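Local structure of L-lysine 6-monooxygenase (Pseudomonas syringae pv. tomato, 5CQF) at residues 144-149 with 388-393. The protein probably acts as an FAD-dependent oxidoreductase of siderophore biosynthesis, hydroxylating the side-chain amine of L-lysine with the help of NADPH. Residues are numbered along the deposited sequence; the frame is centred on the assembly and turned at random.
Sequences NGRLQE and GACDVN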
loop_
_atom_site.group_PDB
_atom_site.type_symbol
_atom_site.label_atom_id
_atom_site.label_comp_id
_atom_site.label_asym_id
_atom_site.label_seq_id
_atom_site.Cartn_x
_atom_site.Cartn_y
_atom_site.Cartn_z
ATOM N N ASN A 144 -43.382 44.192 17.554
ATOM C CA ASN A 144 -44.674 44.506 16.942
ATOM C C ASN A 144 -45.537 43.257 16.847
ATOM O O ASN A 144 -46.211 43.039 15.847
ATOM C CB ASN A 144 -44.448 45.125 15.550
ATOM C CG ASN A 144 -45.623 45.980 15.072
ATOM O OD1 ASN A 144 -46.733 45.935 15.626
ATOM N ND2 ASN A 144 -45.377 46.770 14.029
ATOM N N GLY A 145 -45.515 42.431 17.890
ATOM C CA GLY A 145 -46.149 41.109 17.833
ATOM C C GLY A 145 -45.425 40.114 16.926
ATOM O O GLY A 145 -45.970 39.051 16.603
ATOM N N ARG A 146 -44.198 40.454 16.522
ATOM C CA ARG A 146 -43.377 39.604 15.651
ATOM C C ARG A 146 -41.928 39.609 16.175
ATOM O O ARG A 146 -41.467 40.618 16.729
ATOM C CB ARG A 146 -43.452 40.090 14.188
ATOM C CG ARG A 146 -44.843 39.982 13.549
ATOM C CD ARG A 146 -44.846 40.236 12.036
ATOM N NE ARG A 146 -44.414 39.069 11.249
ATOM C CZ ARG A 146 -44.130 39.070 9.940
ATOM N NH1 ARG A 146 -44.220 40.184 9.218
ATOM N NH2 ARG A 146 -43.745 37.942 9.347
ATOM N N LEU A 147 -41.232 38.480 16.025
ATOM C CA LEU A 147 -39.864 38.330 16.556
ATOM C C LEU A 147 -38.840 39.120 15.727
ATOM O O LEU A 147 -38.680 38.856 14.533
ATOM C CB LEU A 147 -39.468 36.845 16.596
ATOM C CG LEU A 147 -38.029 36.461 16.990
ATOM C CD1 LEU A 147 -37.837 36.210 18.479
ATOM C CD2 LEU A 147 -37.627 35.232 16.192
ATOM N N GLN A 148 -38.143 40.063 16.372
ATOM C CA GLN A 148 -37.175 40.956 15.702
ATOM C C GLN A 148 -35.693 40.721 16.075
ATOM O O GLN A 148 -34.825 41.080 15.305
ATOM C CB GLN A 148 -37.497 42.436 15.997
ATOM C CG GLN A 148 -38.914 42.911 15.656
ATOM C CD GLN A 148 -39.182 43.129 14.165
ATOM O OE1 GLN A 148 -38.261 43.361 13.369
ATOM N NE2 GLN A 148 -40.468 43.069 13.783
ATOM N N GLU A 149 -35.425 40.182 17.267
ATOM C CA GLU A 149 -34.063 39.921 17.766
ATOM C C GLU A 149 -34.064 38.707 18.700
ATOM O O GLU A 149 -35.132 38.212 19.069
ATOM C CB GLU A 149 -33.529 41.125 18.537
ATOM C CG GLU A 149 -32.759 42.138 17.697
ATOM C CD GLU A 149 -32.145 43.257 18.535
ATOM O OE1 GLU A 149 -32.796 43.697 19.518
ATOM O OE2 GLU A 149 -31.008 43.689 18.209
ATOM N N GLY A 388 -43.647 34.105 11.237
ATOM C CA GLY A 388 -43.942 35.324 11.992
ATOM C C GLY A 388 -42.712 36.023 12.547
ATOM O O GLY A 388 -42.752 36.574 13.656
ATOM N N ALA A 389 -41.627 35.996 11.771
ATOM C CA ALA A 389 -40.342 36.584 12.159
ATOM C C ALA A 389 -39.951 37.669 11.155
ATOM O O ALA A 389 -40.120 37.498 9.948
ATOM C CB ALA A 389 -39.268 35.505 12.227
ATOM N N CYS A 390 -39.442 38.787 11.667
ATOM C CA CYS A 390 -39.043 39.942 10.844
ATOM C C CYS A 390 -37.526 40.040 10.861
ATOM O O CYS A 390 -36.944 40.449 11.871
ATOM C CB CYS A 390 -39.630 41.262 11.394
ATOM S SG CYS A 390 -41.254 41.818 10.795
ATOM N N ASP A 391 -36.893 39.656 9.752
ATOM C CA ASP A 391 -35.434 39.789 9.564
ATOM C C ASP A 391 -34.551 38.853 10.415
ATOM O O ASP A 391 -33.331 39.022 10.401
ATOM C CB ASP A 391 -34.964 41.248 9.804
ATOM C CG ASP A 391 -35.374 42.196 8.697
ATOM O OD1 ASP A 391 -35.053 41.906 7.526
ATOM O OD2 ASP A 391 -35.986 43.245 9.003
ATOM N N VAL A 392 -35.126 37.887 11.144
ATOM C CA VAL A 392 -34.316 37.009 12.018
ATOM C C VAL A 392 -33.975 35.670 11.351
ATOM O O VAL A 392 -34.856 34.910 10.934
ATOM C CB VAL A 392 -34.953 36.764 13.404
ATOM C CG1 VAL A 392 -34.072 35.864 14.267
ATOM C CG2 VAL A 392 -35.167 38.082 14.112
ATOM N N ASN A 393 -32.675 35.396 11.272
ATOM C CA ASN A 393 -32.182 34.204 10.627
ATOM C C ASN A 393 -31.355 33.358 11.546
ATOM O O ASN A 393 -30.583 33.850 12.378
ATOM C CB ASN A 393 -31.367 34.578 9.411
ATOM C CG ASN A 393 -32.120 35.502 8.489
ATOM O OD1 ASN A 393 -32.960 35.057 7.716
ATOM N ND2 ASN A 393 -31.832 36.799 8.575
#
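The backbone N of Cys390 donates a nearly straight hydrogen bond of 3.0 Å to Leu147 O (N-H...O 167°). A longer, weak bond runs the opposite way from Leu147 N to Gly388 O, and the two flank Ala389 to make a single beta bridge between Leu147 and Ala389. Arg146 reaches over the loop: Cys390 SG lies over one face of its guanidinium, 3.7 Å from NH1, while Gly388 CA sits in plane at its edge. Gln148 starts out pointing away from the loop, but a bend at chi2 (-76°) returns its amide to Cys390, where NE2 lies 3.1 Å from CB. The bridge joins the middle strand, 147-154, of a small antiparallel sheet to the loop leading into strand 393-396, an outermost strand of the parallel sheet that includes strand 16-19, probably the Rossmann-type FAD-binding domain. Arg162, just before the neighbouring strand 163-166, adds a weak hydrogen bond to Gln148 OE1. On the buried side, Leu147 and Val392 cross at about a right angle, CD2 meeting CG1 at 4.1 Å, and Leu147 also packs on Pro140, Leu364 and Trp367. The other methyl of Val392, CG2, lies against the strand backbone, 3.2 Å from Gln148 O.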